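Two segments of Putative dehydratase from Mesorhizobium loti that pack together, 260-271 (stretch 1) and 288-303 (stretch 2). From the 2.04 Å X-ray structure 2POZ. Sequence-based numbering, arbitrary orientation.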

# COMPACT_ATOMS: atom_id res chain seq x y z
N TYR A 260 -21.39 3.72 13.43
CA TYR A 260 -22.75 3.84 12.91
C TYR A 260 -22.97 3.64 11.41
O TYR A 260 -22.24 4.18 10.60
CB TYR A 260 -23.30 5.21 13.34
CG TYR A 260 -22.88 5.58 14.75
CD1 TYR A 260 -21.79 6.43 14.98
CD2 TYR A 260 -23.52 5.03 15.86
CE1 TYR A 260 -21.35 6.71 16.28
CE2 TYR A 260 -23.09 5.29 17.16
CZ TYR A 260 -22.01 6.13 17.37
OH TYR A 260 -21.59 6.40 18.65
N THR A 261 -24.02 2.87 11.10
CA THR A 261 -24.44 2.52 9.73
C THR A 261 -23.42 1.69 8.96
O THR A 261 -22.29 1.50 9.40
CB THR A 261 -24.76 3.76 8.85
OG1 THR A 261 -23.54 4.36 8.38
CG2 THR A 261 -25.59 4.79 9.62
N ARG A 262 -23.85 1.18 7.81
CA ARG A 262 -22.99 0.39 6.94
C ARG A 262 -21.77 1.23 6.57
O ARG A 262 -20.67 0.71 6.39
CB ARG A 262 -23.71 0.08 5.62
CG ARG A 262 -24.75 -1.01 5.64
CD ARG A 262 -25.62 -0.83 4.40
NE ARG A 262 -26.51 0.32 4.57
CZ ARG A 262 -27.17 0.93 3.59
NH1 ARG A 262 -27.04 0.52 2.33
NH2 ARG A 262 -27.97 1.95 3.87
N PHE A 263 -21.99 2.53 6.41
CA PHE A 263 -20.93 3.45 6.01
C PHE A 263 -19.88 3.60 7.10
O PHE A 263 -18.70 3.77 6.80
CB PHE A 263 -21.55 4.80 5.66
CG PHE A 263 -22.74 4.69 4.74
CD1 PHE A 263 -23.79 5.60 4.83
CD2 PHE A 263 -22.83 3.66 3.80
CE1 PHE A 263 -24.92 5.48 4.00
CE2 PHE A 263 -23.93 3.53 2.97
CZ PHE A 263 -24.98 4.44 3.06
N GLY A 264 -20.30 3.52 8.36
CA GLY A 264 -19.34 3.61 9.45
C GLY A 264 -18.61 2.29 9.58
O GLY A 264 -17.39 2.25 9.76
N PHE A 265 -19.35 1.18 9.47
CA PHE A 265 -18.72 -0.12 9.60
C PHE A 265 -17.77 -0.50 8.47
O PHE A 265 -16.86 -1.30 8.66
CB PHE A 265 -19.78 -1.21 9.81
CG PHE A 265 -20.25 -1.30 11.23
CD1 PHE A 265 -21.33 -0.54 11.67
CD2 PHE A 265 -19.53 -2.04 12.17
CE1 PHE A 265 -21.68 -0.51 13.02
CE2 PHE A 265 -19.87 -2.01 13.52
CZ PHE A 265 -20.94 -1.25 13.95
N ARG A 266 -17.96 0.10 7.29
CA ARG A 266 -17.05 -0.17 6.17
C ARG A 266 -15.61 0.12 6.62
O ARG A 266 -14.69 -0.63 6.30
CB ARG A 266 -17.38 0.71 4.97
CG ARG A 266 -16.30 0.68 3.90
CD ARG A 266 -16.55 1.65 2.76
NE ARG A 266 -15.33 1.90 2.01
CZ ARG A 266 -15.23 2.75 0.99
NH1 ARG A 266 -16.29 3.44 0.60
NH2 ARG A 266 -14.06 2.94 0.39
N LYS A 267 -15.42 1.21 7.36
CA LYS A 267 -14.08 1.58 7.84
C LYS A 267 -13.50 0.48 8.73
O LYS A 267 -12.29 0.24 8.71
CB LYS A 267 -14.15 2.91 8.62
CG LYS A 267 -14.37 4.15 7.71
CD LYS A 267 -14.78 5.41 8.49
CE LYS A 267 -16.24 5.30 9.00
NZ LYS A 267 -16.82 6.57 9.59
N ILE A 268 -14.35 -0.20 9.48
CA ILE A 268 -13.90 -1.28 10.35
C ILE A 268 -13.58 -2.53 9.52
O ILE A 268 -12.52 -3.15 9.68
CB ILE A 268 -14.97 -1.65 11.39
CG1 ILE A 268 -15.26 -0.45 12.30
CG2 ILE A 268 -14.51 -2.87 12.21
CD1 ILE A 268 -14.04 0.13 12.99
N PHE A 269 -14.50 -2.91 8.64
CA PHE A 269 -14.33 -4.09 7.81
C PHE A 269 -13.02 -4.07 7.04
O PHE A 269 -12.27 -5.04 7.06
CB PHE A 269 -15.50 -4.22 6.84
CG PHE A 269 -16.83 -4.42 7.51
CD1 PHE A 269 -18.00 -4.01 6.90
CD2 PHE A 269 -16.89 -5.05 8.75
CE1 PHE A 269 -19.23 -4.20 7.53
CE2 PHE A 269 -18.12 -5.25 9.38
CZ PHE A 269 -19.29 -4.82 8.77
N GLU A 270 -12.75 -2.95 6.39
CA GLU A 270 -11.54 -2.83 5.59
C GLU A 270 -10.24 -2.92 6.39
O GLU A 270 -9.18 -3.13 5.81
CB GLU A 270 -11.57 -1.53 4.79
CG GLU A 270 -12.77 -1.46 3.85
CD GLU A 270 -12.63 -0.37 2.79
OE1 GLU A 270 -12.19 0.74 3.13
OE2 GLU A 270 -12.99 -0.64 1.62
N LEU A 271 -10.32 -2.77 7.70
CA LEU A 271 -9.12 -2.88 8.53
C LEU A 271 -8.78 -4.35 8.76
O LEU A 271 -7.61 -4.70 8.93
CB LEU A 271 -9.33 -2.23 9.90
CG LEU A 271 -9.63 -0.73 9.96
CD1 LEU A 271 -9.92 -0.35 11.41
CD2 LEU A 271 -8.46 0.06 9.41
N MSE A 288 -33.16 -3.06 10.07
CA MSE A 288 -32.73 -3.48 8.74
C MSE A 288 -31.30 -3.01 8.47
O MSE A 288 -30.50 -3.76 7.92
CB MSE A 288 -33.69 -2.93 7.67
CG MSE A 288 -33.28 -3.26 6.23
SE MSE A 288 -32.99 -5.15 5.89
CE MSE A 288 -34.80 -5.64 5.34
N GLU A 289 -30.98 -1.78 8.86
CA GLU A 289 -29.62 -1.28 8.65
C GLU A 289 -28.63 -2.20 9.38
O GLU A 289 -27.57 -2.53 8.85
CB GLU A 289 -29.51 0.16 9.18
CG GLU A 289 -28.14 0.82 8.99
CD GLU A 289 -27.74 0.99 7.53
OE1 GLU A 289 -28.64 1.02 6.65
OE2 GLU A 289 -26.53 1.11 7.25
N THR A 290 -28.98 -2.63 10.59
CA THR A 290 -28.08 -3.51 11.32
C THR A 290 -28.03 -4.89 10.67
O THR A 290 -26.97 -5.53 10.65
CB THR A 290 -28.50 -3.62 12.80
OG1 THR A 290 -28.45 -2.32 13.40
CG2 THR A 290 -27.54 -4.54 13.56
N LYS A 291 -29.15 -5.35 10.13
CA LYS A 291 -29.15 -6.64 9.44
C LYS A 291 -28.18 -6.52 8.25
O LYS A 291 -27.41 -7.45 7.97
CB LYS A 291 -30.55 -7.00 8.94
CG LYS A 291 -30.59 -8.27 8.09
CD LYS A 291 -32.01 -8.63 7.66
CE LYS A 291 -32.00 -9.81 6.69
NZ LYS A 291 -31.26 -11.00 7.22
N LYS A 292 -28.21 -5.38 7.56
CA LYS A 292 -27.32 -5.14 6.41
C LYS A 292 -25.87 -5.12 6.88
O LYS A 292 -24.99 -5.68 6.23
CB LYS A 292 -27.66 -3.82 5.73
CG LYS A 292 -29.03 -3.82 5.04
CD LYS A 292 -29.43 -2.44 4.58
CE LYS A 292 -30.70 -2.50 3.74
NZ LYS A 292 -31.16 -1.13 3.39
N ILE A 293 -25.63 -4.45 8.00
CA ILE A 293 -24.28 -4.38 8.56
C ILE A 293 -23.78 -5.80 8.88
O ILE A 293 -22.65 -6.14 8.57
CB ILE A 293 -24.26 -3.51 9.85
CG1 ILE A 293 -24.48 -2.05 9.48
CG2 ILE A 293 -22.94 -3.70 10.61
CD1 ILE A 293 -24.63 -1.13 10.66
N CYS A 294 -24.64 -6.62 9.47
CA CYS A 294 -24.26 -7.99 9.81
C CYS A 294 -23.98 -8.81 8.55
O CYS A 294 -23.07 -9.64 8.53
CB CYS A 294 -25.36 -8.67 10.63
SG CYS A 294 -25.65 -7.92 12.27
N ALA A 295 -24.77 -8.59 7.50
CA ALA A 295 -24.57 -9.32 6.25
C ALA A 295 -23.20 -8.97 5.67
O ALA A 295 -22.49 -9.83 5.17
CB ALA A 295 -25.69 -8.98 5.26
N MSE A 296 -22.84 -7.69 5.74
CA MSE A 296 -21.55 -7.23 5.25
C MSE A 296 -20.43 -7.85 6.09
O MSE A 296 -19.39 -8.27 5.56
CB MSE A 296 -21.42 -5.71 5.36
CG MSE A 296 -22.15 -4.92 4.30
SE MSE A 296 -21.73 -3.02 4.49
CE MSE A 296 -19.87 -3.05 4.02
N ALA A 297 -20.65 -7.91 7.39
CA ALA A 297 -19.67 -8.46 8.31
C ALA A 297 -19.31 -9.89 7.93
O ALA A 297 -18.15 -10.29 8.06
CB ALA A 297 -20.19 -8.41 9.73
N GLU A 298 -20.30 -10.65 7.47
CA GLU A 298 -20.08 -12.03 7.06
C GLU A 298 -19.09 -12.13 5.90
O GLU A 298 -18.38 -13.13 5.77
CB GLU A 298 -21.40 -12.69 6.67
CG GLU A 298 -21.96 -13.59 7.74
CD GLU A 298 -23.22 -14.33 7.31
OE1 GLU A 298 -23.45 -15.45 7.83
OE2 GLU A 298 -23.98 -13.80 6.48
N ALA A 299 -19.05 -11.10 5.07
CA ALA A 299 -18.13 -11.10 3.93
C ALA A 299 -16.70 -10.87 4.42
O ALA A 299 -15.75 -10.94 3.64
CB ALA A 299 -18.53 -10.03 2.94
N TYR A 300 -16.56 -10.59 5.71
CA TYR A 300 -15.24 -10.35 6.29
C TYR A 300 -14.89 -11.36 7.37
O TYR A 300 -14.01 -11.11 8.20
CB TYR A 300 -15.14 -8.92 6.83
CG TYR A 300 -15.06 -7.89 5.73
CD1 TYR A 300 -16.21 -7.40 5.11
CD2 TYR A 300 -13.82 -7.44 5.28
CE1 TYR A 300 -16.12 -6.49 4.06
CE2 TYR A 300 -13.72 -6.54 4.23
CZ TYR A 300 -14.87 -6.07 3.62
OH TYR A 300 -14.76 -5.18 2.58
N ASN A 301 -15.58 -12.49 7.35
CA ASN A 301 -15.32 -13.57 8.30
C ASN A 301 -15.51 -13.14 9.76
O ASN A 301 -14.81 -13.62 10.66
CB ASN A 301 -13.90 -14.09 8.07
CG ASN A 301 -13.80 -15.58 8.22
OD1 ASN A 301 -14.63 -16.32 7.71
ND2 ASN A 301 -12.76 -16.04 8.92
N MSE A 302 -16.47 -12.25 9.99
CA MSE A 302 -16.75 -11.74 11.33
C MSE A 302 -18.07 -12.22 11.91
O MSE A 302 -19.00 -12.54 11.17
CB MSE A 302 -16.77 -10.22 11.31
CG MSE A 302 -15.45 -9.57 11.61
SE MSE A 302 -15.55 -7.70 11.15
CE MSE A 302 -13.78 -7.51 10.35
N ARG A 303 -18.16 -12.27 13.23
CA ARG A 303 -19.40 -12.66 13.89
C ARG A 303 -19.96 -11.44 14.62
O ARG A 303 -19.30 -10.40 14.72
CB ARG A 303 -19.17 -13.83 14.85
CG ARG A 303 -17.95 -13.69 15.72
CD ARG A 303 -17.77 -14.94 16.58
NE ARG A 303 -16.50 -14.87 17.30
CZ ARG A 303 -16.22 -15.57 18.39
NH1 ARG A 303 -17.12 -16.40 18.90
NH2 ARG A 303 -15.04 -15.43 18.97

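How do the two backbones lie against each other? Each stretch is mainly one helix, and the two run in nearly the same direction, their axes 24° apart and 9.3 Å from each other at closest approach. The backbones come nearest where Arg262 CA lies 5.2 Å from Ile293 CA. Together the stretches bury 696 Å², with Phe269, Arg262 and Ile293 covered most.

What holds Arg262 so firmly? Its side chain sits as a knob among Glu289, Lys292, Ile293 and Met296, and its charge is met by Glu289. Arg262 NE donates to Glu289 OE2 at 2.8 Å in a salt bridge, and a weak bond joins Arg262 NH2 to Glu289 OE1 at 3.0 Å. The same carboxylate oxygen also accepts the backbone amide, Arg262 N to Glu289 OE2 at 2.7 Å, so one acidic group ties down both the main chain and the side chain near the start of the helix. Lys292 lays its aliphatic CD over one face of the guanidinium.

How does Ile293 fill the space beside this polar cluster? It is a knob in the other direction, set among Thr261, Arg262, Phe265 and Phe269. Its CG2 lies 3.9 Å from the centroid of the Phe265 ring, over the face, a CH-pi contact, while Ile293 CD1 reaches Phe265 CD1 at 3.5 Å.

Why does Phe269 lose the most surface? Its CA-to-CB bond points toward stretch 2, and the ring meets several side chains there. Phe269 CE1 touches Met296 CB at 3.4 Å, Phe269 CE2 meets Ala297 CB at 3.8 Å, and the selenium of Met302, a selenomethionine, approaches the ring edge, with SE 3.8 Å from Phe269 CD2. The Tyr300 ring is nearly parallel but slid aside, so its face receives Phe269 CB instead, 3.5 Å from the Tyr300 ring centroid.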